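Heme-binding protein A / AI-2 binding protein A (Helicobacter pylori SS1, PDB 6OFQ) binds the peptide STSA and probably delivers short peptides to an ABC transporter as its periplasmic substrate-binding protein. Local coordinates at residues A[83-88]-A[174-179]; A[256-259]-A[265-268]; A[472-477]-A[481-486]. One frame throughout, in Å; residues are numbered along the deposited sequence.

Contact 1. Residues A[83-88]-A[174-179]; sequences WDISPD and PFLANL
Leu-176, reaching out from the short helix 175-178, meets the indole of Trp-83 near the end of strand 75-85, and this pair makes the tight half of the contact. The leucine CD1 methyl sits over one face of the indole in a CH-pi contact, 4.0 Å from the centroid of the five-membered ring and 21° off its normal. It lies toward the rim rather than over the middle, 3.7 Å from Trp-83 NE1, and the second methyl, Leu-176 CD2, comes equally near that nitrogen. Leucine CG anti to the backbone N (chi1 -174°) carries both methyls out to the indole. The two side chains cross at about a right angle. Trp-83 also meets the ring of Phe-94, their planes about 40° apart, while Val-66 touches both Trp-83 and Leu-176.

The packing thins toward Ile-85, an exposed residue whose CD1 comes only within 4.5 Å of Leu-176 CD2. Beyond it the chain leaves the sheet in a loop, where Ser-86 OG donates a 2.7 Å hydrogen bond to Asp-88 OD1. Asp-88 OD1 to Leu-90 N braces the loop itself, and Ser-86 OG to Val-91 N reaches the next strand. Helix 175-178 thus packs on a face of an antiparallel sheet, where Leu-179 and Phe-175 join Leu-176, beside a beta hairpin of strands 75-85 and 91-96 with its loop at 86-90.

Contact 2. Residues A[256-259]-A[265-268]; sequences LALR and LMTG
The chain passes from the last turn of helix 251-259 through a short connection into strand 265-266, bringing the backbones to their nearest at Leu-258 and Leu-265, whose CA atoms lie 7.1 Å apart. Leu-258 supplies the helix side of this buried, largely apolar meeting, which has no hydrogen bond across it. With chi1 at -175° its branch swings out opposite the backbone N, and the CD1 methyl reaches the strand's main chain, 4.0 Å from Leu-265 N. Leu-265 directs its CB away from the helix and lays its side chain on strands 32-37 and 497-510, so the leucine of the helix packs against backbone here.

Met-266, the next residue, turns toward the helix instead. Its sulfur is the part that approaches: SD lies 4.4 Å from Leu-258 CB and nearly as close to CD2. Leu-258 thus faces the strand at two levels, with CD1 by Leu-265 and with CB and CD2 by the thioether, neither packed especially closely.

Strand 265-266 runs parallel to strand 32-37, where Ala-36 bonds to the backbones of Leu-265 and Thr-267. Met-266 bonds through its backbone to Pro-508, and Leu-258 also touches Pro-508 and Leu-510, so helix 251-259 packs against strand 497-510 as well.

Contact 3. Residues A[472-477]-A[481-486]; sequences KRVSDQ and EALYLK
Gln-477 and Glu-481, one helical turn apart, bury more surface here than any other residues. The Gln-477 carbonyl oxygen accepts the backbone N-H of Glu-481 at 2.8 Å, a bond of the ordinary i to i+4 helical kind. Both side chains leave the backbone in a trans first torsion (chi1 -176° for Glu-481) and run out extended from the same side of the helix, which lets a water join their ends. This water donates to Gln-477 OE1 at 2.9 Å and, more weakly, to Glu-481 OE2 at 2.7 Å. The carboxylate has a stronger partner in Lys-478, whose NZ forms a salt bridge with OE1; that charge would be expected to favour the ionised acid.

Deeper along the helix, contact becomes apolar and looser. Leu-483 CD1 lies 4.3 Å from Val-474 CG2, so the loop before the helix is folded back against its first turns; Leu-483 also touches Leu-467 and Lys-470 of helix 462-473. Asp-476 is the N-cap, its OD2 accepting the backbone N-H of Glu-479. Together these residues form a helix-loop-helix junction, with an aspartate capping the start of helix 477-494 and a contact between Val-474, two residues before the cap, and Leu-483, in the second turn beyond it.

How the contacts relate
The three contacts differ in reach along the chain: contacts 2 and 3 join segments only 6 and 4 residues apart, whereas contact 1 brings together segments 86 residues apart. Contacts 1 and 3 are near neighbours, with centres about 16 Å apart and nearest atoms about 4 Å apart, though they do not touch. The connection runs through the chain just before helix 175-178: Lys-472 and Arg-473 of contact 3 both form salt bridges with Glu-172, and Lys-472 bonds to the backbone of Ala-173. Contact 2 is remote, its centre about 40 Å from that of contact 1 and 41 Å from that of contact 3, on the opposite side of the chain's centre from both.

Contact 1. Residues A[83-88]-A[174-179]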
loop_
_atom_site.group_PDB
_atom_site.type_symbol
_atom_site.label_atom_id
_atom_site.label_comp_id
_atom_site.label_asym_id
_atom_site.label_seq_id
_atom_site.Cartn_x
_atom_site.Cartn_y
_atom_site.Cartn_z
ATOM N N TRP A 83 25.777 -4.161 -1.075
ATOM C CA TRP A 83 25.418 -4.646 -2.400
ATOM C C TRP A 83 26.221 -3.859 -3.413
ATOM O O TRP A 83 26.720 -2.773 -3.137
ATOM C CB TRP A 83 23.918 -4.510 -2.723
ATOM C CG TRP A 83 23.332 -3.161 -2.438
ATOM C CD1 TRP A 83 23.235 -2.110 -3.308
ATOM C CD2 TRP A 83 22.775 -2.700 -1.204
ATOM N NE1 TRP A 83 22.664 -1.033 -2.691
ATOM C CE2 TRP A 83 22.359 -1.382 -1.407
ATOM C CE3 TRP A 83 22.578 -3.298 0.035
ATOM C CZ2 TRP A 83 21.815 -0.611 -0.399
ATOM C CZ3 TRP A 83 22.039 -2.531 1.019
ATOM C CH2 TRP A 83 21.676 -1.218 0.806
ATOM N N ASP A 84 26.366 -4.503 -4.560
ATOM C CA ASP A 84 27.020 -3.870 -5.704
ATOM C C ASP A 84 26.129 -3.957 -6.908
ATOM O O ASP A 84 25.544 -5.035 -7.180
ATOM C CB ASP A 84 28.341 -4.603 -5.950
ATOM C CG ASP A 84 29.229 -4.665 -4.679
ATOM O OD1 ASP A 84 29.913 -3.642 -4.472
ATOM O OD2 ASP A 84 29.327 -5.745 -4.056
ATOM N N ILE A 85 26.071 -2.908 -7.728
ATOM C CA ILE A 85 25.216 -2.852 -8.888
ATOM C C ILE A 85 26.101 -2.546 -10.081
ATOM O O ILE A 85 26.909 -1.605 -10.013
ATOM C CB ILE A 85 24.165 -1.714 -8.772
ATOM C CG1 ILE A 85 23.352 -1.874 -7.478
ATOM C CG2 ILE A 85 23.229 -1.883 -9.940
ATOM C CD1 ILE A 85 22.414 -0.742 -7.127
ATOM N N SER A 86 26.027 -3.383 -11.113
ATOM C CA SER A 86 26.833 -3.100 -12.285
ATOM C C SER A 86 26.402 -1.797 -12.949
ATOM O O SER A 86 25.250 -1.346 -12.862
ATOM C CB SER A 86 26.781 -4.293 -13.213
ATOM O OG SER A 86 25.426 -4.466 -13.693
ATOM N N PRO A 87 27.338 -1.176 -13.683
ATOM C CA PRO A 87 27.084 0.181 -14.143
ATOM C C PRO A 87 26.131 0.263 -15.319
ATOM O O PRO A 87 25.735 1.400 -15.672
ATOM C CB PRO A 87 28.471 0.751 -14.480
ATOM C CG PRO A 87 29.257 -0.481 -14.788
ATOM C CD PRO A 87 28.779 -1.502 -13.827
ATOM N N ASP A 88 25.769 -0.857 -15.915
ATOM C CA ASP A 88 24.720 -0.966 -16.946
ATOM C C ASP A 88 23.373 -1.275 -16.314
ATOM O O ASP A 88 22.380 -1.465 -17.033
ATOM C CB ASP A 88 25.114 -2.014 -17.958
ATOM C CG ASP A 88 25.485 -3.336 -17.359
ATOM O OD1 ASP A 88 25.093 -3.600 -16.196
ATOM O OD2 ASP A 88 26.212 -4.165 -17.994
ATOM N N PRO A 174 13.703 1.514 -10.559
ATOM C CA PRO A 174 13.105 1.218 -9.231
ATOM C C PRO A 174 13.525 -0.043 -8.555
ATOM O O PRO A 174 13.105 -0.275 -7.426
ATOM C CB PRO A 174 11.602 1.128 -9.533
ATOM C CG PRO A 174 11.435 1.716 -10.882
ATOM C CD PRO A 174 12.684 1.479 -11.631
ATOM N N PHE A 175 14.370 -0.878 -9.166
ATOM C CA PHE A 175 14.564 -2.240 -8.631
ATOM C C PHE A 175 15.083 -2.250 -7.209
ATOM O O PHE A 175 14.575 -3.026 -6.389
ATOM C CB PHE A 175 15.489 -3.049 -9.572
ATOM C CG PHE A 175 15.528 -4.546 -9.292
ATOM C CD1 PHE A 175 14.421 -5.341 -9.492
ATOM C CD2 PHE A 175 16.651 -5.099 -8.657
ATOM C CE1 PHE A 175 14.512 -6.695 -9.204
ATOM C CE2 PHE A 175 16.734 -6.447 -8.345
ATOM C CZ PHE A 175 15.640 -7.219 -8.597
ATOM N N LEU A 176 16.096 -1.452 -6.861
ATOM C CA LEU A 176 16.628 -1.481 -5.522
ATOM C C LEU A 176 15.547 -1.124 -4.518
ATOM O O LEU A 176 15.394 -1.843 -3.510
ATOM C CB LEU A 176 17.831 -0.565 -5.373
ATOM C CG LEU A 176 18.544 -0.634 -4.033
ATOM C CD1 LEU A 176 19.215 -1.947 -3.768
ATOM C CD2 LEU A 176 19.521 0.530 -3.942
ATOM N N ALA A 177 14.762 -0.074 -4.771
ATOM C CA ALA A 177 13.704 0.321 -3.845
ATOM C C ALA A 177 12.591 -0.733 -3.779
ATOM O O ALA A 177 12.061 -1.051 -2.699
ATOM C CB ALA A 177 13.092 1.630 -4.321
ATOM N N ASN A 178 12.353 -1.413 -4.891
ATOM C CA ASN A 178 11.371 -2.484 -4.956
ATOM C C ASN A 178 11.681 -3.577 -3.918
ATOM O O ASN A 178 10.802 -4.233 -3.297
ATOM C CB ASN A 178 11.224 -3.160 -6.303
ATOM C CG ASN A 178 10.614 -2.272 -7.342
ATOM O OD1 ASN A 178 9.966 -1.258 -7.062
ATOM N ND2 ASN A 178 10.827 -2.722 -8.565
ATOM N N LEU A 179 12.974 -3.866 -3.784
ATOM C CA LEU A 179 13.441 -4.925 -2.885
ATOM C C LEU A 179 13.165 -4.586 -1.451
ATOM O O LEU A 179 13.321 -5.459 -0.585
ATOM C CB LEU A 179 14.959 -5.210 -3.062
ATOM C CG LEU A 179 15.300 -5.629 -4.480
ATOM C CD1 LEU A 179 16.828 -5.842 -4.485
ATOM C CD2 LEU A 179 14.573 -6.873 -4.845
#

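Contact 2. Residues A[256-259]-A[265-268]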
loop_
_atom_site.group_PDB
_atom_site.type_symbol
_atom_site.label_atom_id
_atom_site.label_comp_id
_atom_site.label_asym_id
_atom_site.label_seq_id
_atom_site.Cartn_x
_atom_site.Cartn_y
_atom_site.Cartn_z
ATOM N N LEU A 256 -13.343 7.313 20.538
ATOM C CA LEU A 256 -13.743 7.226 21.933
ATOM C C LEU A 256 -12.834 6.335 22.759
ATOM O O LEU A 256 -12.449 6.656 23.902
ATOM C CB LEU A 256 -15.192 6.752 22.061
ATOM C CG LEU A 256 -15.723 6.627 23.499
ATOM C CD1 LEU A 256 -15.638 7.931 24.270
ATOM C CD2 LEU A 256 -17.151 6.062 23.334
ATOM N N ALA A 257 -12.363 5.248 22.138
ATOM C CA ALA A 257 -11.411 4.391 22.781
ATOM C C ALA A 257 -10.057 5.102 23.054
ATOM O O ALA A 257 -9.373 4.806 24.045
ATOM C CB ALA A 257 -11.215 3.105 22.002
ATOM N N LEU A 258 -9.656 6.047 22.196
ATOM C CA LEU A 258 -8.504 6.853 22.485
ATOM C C LEU A 258 -8.783 7.761 23.638
ATOM O O LEU A 258 -7.930 7.911 24.524
ATOM C CB LEU A 258 -8.075 7.640 21.254
ATOM C CG LEU A 258 -6.791 8.422 21.461
ATOM C CD1 LEU A 258 -5.545 7.542 21.566
ATOM C CD2 LEU A 258 -6.580 9.356 20.271
ATOM N N ARG A 259 -9.953 8.375 23.643
ATOM C CA ARG A 259 -10.322 9.331 24.693
ATOM C C ARG A 259 -10.376 8.653 26.062
ATOM O O ARG A 259 -10.142 9.329 27.068
ATOM C CB ARG A 259 -11.668 9.957 24.288
ATOM C CG ARG A 259 -11.469 11.009 23.242
ATOM C CD ARG A 259 -12.831 11.421 22.676
ATOM N NE ARG A 259 -13.825 11.810 23.689
ATOM C CZ ARG A 259 -15.134 11.747 23.466
ATOM N NH1 ARG A 259 -15.564 11.229 22.311
ATOM N NH2 ARG A 259 -15.991 12.205 24.382
ATOM N N LEU A 265 -3.112 4.739 20.022
ATOM C CA LEU A 265 -2.651 5.293 18.738
ATOM C C LEU A 265 -3.643 4.708 17.738
ATOM O O LEU A 265 -3.946 3.518 17.785
ATOM C CB LEU A 265 -1.212 4.849 18.461
ATOM C CG LEU A 265 -0.595 4.858 17.060
ATOM C CD1 LEU A 265 -0.407 6.282 16.722
ATOM C CD2 LEU A 265 0.780 4.218 17.090
ATOM N N MET A 266 -4.118 5.523 16.808
ATOM C CA MET A 266 -5.102 5.048 15.832
ATOM C C MET A 266 -4.934 5.663 14.453
ATOM O O MET A 266 -4.545 6.821 14.305
ATOM C CB MET A 266 -6.550 5.229 16.280
ATOM C CG MET A 266 -6.808 6.635 16.711
ATOM S SD MET A 266 -8.545 7.089 16.959
ATOM C CE MET A 266 -9.233 7.250 15.306
ATOM N N THR A 267 -5.292 4.883 13.439
ATOM C CA THR A 267 -5.386 5.412 12.085
ATOM C C THR A 267 -6.861 5.613 11.770
ATOM O O THR A 267 -7.774 5.053 12.423
ATOM C CB THR A 267 -4.696 4.458 11.073
ATOM O OG1 THR A 267 -5.308 3.161 11.167
ATOM C CG2 THR A 267 -3.171 4.458 11.377
ATOM N N GLY A 268 -7.049 6.417 10.727
ATOM C CA GLY A 268 -8.387 6.534 10.135
ATOM C C GLY A 268 -9.400 7.351 10.921
ATOM O O GLY A 268 -10.573 6.947 10.963
#

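Contact 3. Residues A[472-477]-A[481-486]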
loop_
_atom_site.group_PDB
_atom_site.type_symbol
_atom_site.label_atom_id
_atom_site.label_comp_id
_atom_site.label_asym_id
_atom_site.label_seq_id
_atom_site.Cartn_x
_atom_site.Cartn_y
_atom_site.Cartn_z
ATOM N N LYS A 472 11.788 3.526 -16.784
ATOM C CA LYS A 472 12.509 2.543 -15.992
ATOM C C LYS A 472 13.936 2.326 -16.465
ATOM O O LYS A 472 14.834 1.917 -15.700
ATOM C CB LYS A 472 11.822 1.195 -16.152
ATOM C CG LYS A 472 10.438 1.122 -15.571
ATOM C CD LYS A 472 9.790 -0.169 -16.007
ATOM C CE LYS A 472 8.436 -0.466 -15.363
ATOM N NZ LYS A 472 8.557 -0.741 -13.896
ATOM N N ARG A 473 14.182 2.600 -17.749
ATOM C CA ARG A 473 15.423 2.125 -18.400
ATOM C C ARG A 473 16.551 3.115 -18.350
ATOM O O ARG A 473 17.678 2.805 -18.731
ATOM C CB ARG A 473 15.159 1.747 -19.865
ATOM C CG ARG A 473 14.199 0.606 -20.063
ATOM C CD ARG A 473 14.706 -0.796 -19.876
ATOM N NE ARG A 473 13.566 -1.711 -19.970
ATOM C CZ ARG A 473 12.804 -2.089 -18.932
ATOM N NH1 ARG A 473 13.062 -1.782 -17.640
ATOM N NH2 ARG A 473 11.752 -2.842 -19.187
ATOM N N VAL A 474 16.284 4.309 -17.848
ATOM C CA VAL A 474 17.320 5.277 -17.510
ATOM C C VAL A 474 17.257 5.607 -16.029
ATOM O O VAL A 474 16.177 5.561 -15.426
ATOM C CB VAL A 474 17.180 6.583 -18.317
ATOM C CG1 VAL A 474 17.500 6.271 -19.772
ATOM C CG2 VAL A 474 15.801 7.213 -18.225
ATOM N N SER A 475 18.374 5.870 -15.389
ATOM C CA SER A 475 18.426 6.063 -13.937
ATOM C C SER A 475 18.480 7.549 -13.547
ATOM O O SER A 475 18.084 7.921 -12.428
ATOM C CB SER A 475 19.598 5.247 -13.344
ATOM O OG SER A 475 20.804 5.736 -13.924
ATOM N N ASP A 476 19.001 8.385 -14.445
ATOM C CA ASP A 476 19.105 9.776 -14.094
ATOM C C ASP A 476 17.718 10.362 -13.834
ATOM O O ASP A 476 16.790 10.269 -14.643
ATOM C CB ASP A 476 19.681 10.534 -15.291
ATOM C CG ASP A 476 19.803 12.020 -15.034
ATOM O OD1 ASP A 476 20.733 12.482 -14.353
ATOM O OD2 ASP A 476 18.970 12.787 -15.508
ATOM N N GLN A 477 17.612 11.017 -12.695
ATOM C CA GLN A 477 16.291 11.468 -12.246
ATOM C C GLN A 477 15.692 12.524 -13.192
ATOM O O GLN A 477 14.510 12.475 -13.501
ATOM C CB GLN A 477 16.276 11.907 -10.795
ATOM C CG GLN A 477 14.873 12.219 -10.264
ATOM C CD GLN A 477 14.832 12.649 -8.809
ATOM O OE1 GLN A 477 14.364 13.743 -8.428
ATOM N NE2 GLN A 477 15.193 11.706 -7.988
ATOM N N GLU A 481 12.179 12.179 -14.996
ATOM C CA GLU A 481 11.169 13.213 -14.742
ATOM C C GLU A 481 10.571 13.676 -16.068
ATOM O O GLU A 481 9.339 13.815 -16.201
ATOM C CB GLU A 481 11.791 14.405 -14.013
ATOM C CG GLU A 481 10.810 15.502 -13.610
ATOM C CD GLU A 481 11.431 16.344 -12.480
ATOM O OE1 GLU A 481 12.565 16.808 -12.720
ATOM O OE2 GLU A 481 10.928 16.335 -11.323
ATOM N N ALA A 482 11.409 13.916 -17.084
ATOM C CA ALA A 482 10.842 14.375 -18.353
ATOM C C ALA A 482 9.853 13.435 -18.950
ATOM O O ALA A 482 8.773 13.795 -19.428
ATOM C CB ALA A 482 11.970 14.720 -19.336
ATOM N N LEU A 483 10.141 12.141 -18.829
ATOM C CA LEU A 483 9.224 11.099 -19.318
ATOM C C LEU A 483 7.954 11.021 -18.460
ATOM O O LEU A 483 6.841 10.879 -18.992
ATOM C CB LEU A 483 9.949 9.748 -19.365
ATOM C CG LEU A 483 11.102 9.666 -20.386
ATOM C CD1 LEU A 483 12.110 8.563 -20.013
ATOM C CD2 LEU A 483 10.501 9.359 -21.739
ATOM N N TYR A 484 8.128 11.124 -17.146
ATOM C CA TYR A 484 6.942 11.055 -16.299
ATOM C C TYR A 484 6.032 12.285 -16.423
ATOM O O TYR A 484 4.794 12.146 -16.377
ATOM C CB TYR A 484 7.305 10.869 -14.825
ATOM C CG TYR A 484 7.844 9.495 -14.504
ATOM C CD1 TYR A 484 7.172 8.375 -14.972
ATOM C CD2 TYR A 484 8.958 9.333 -13.730
ATOM C CE1 TYR A 484 7.641 7.086 -14.651
ATOM C CE2 TYR A 484 9.443 8.072 -13.466
ATOM C CZ TYR A 484 8.770 6.931 -13.876
ATOM O OH TYR A 484 9.300 5.681 -13.590
ATOM N N LEU A 485 6.614 13.441 -16.751
ATOM C CA LEU A 485 5.802 14.629 -17.010
ATOM C C LEU A 485 4.874 14.370 -18.187
ATOM O O LEU A 485 3.675 14.712 -18.163
ATOM C CB LEU A 485 6.674 15.863 -17.185
ATOM C CG LEU A 485 7.406 16.404 -15.988
ATOM C CD1 LEU A 485 8.422 17.489 -16.305
ATOM C CD2 LEU A 485 6.485 16.925 -14.919
ATOM N N LYS A 486 5.436 13.799 -19.253
ATOM C CA LYS A 486 4.654 13.528 -20.445
ATOM C C LYS A 486 3.617 12.454 -20.132
ATOM O O LYS A 486 2.467 12.555 -20.593
ATOM C CB LYS A 486 5.534 13.088 -21.642
ATOM C CG LYS A 486 6.515 14.127 -22.148
ATOM C CD LYS A 486 7.451 13.603 -23.234
ATOM C CE LYS A 486 8.470 14.717 -23.497
ATOM N NZ LYS A 486 9.666 14.097 -24.134
HETATM O O HOH W 1 13.294 15.717 -10.210
#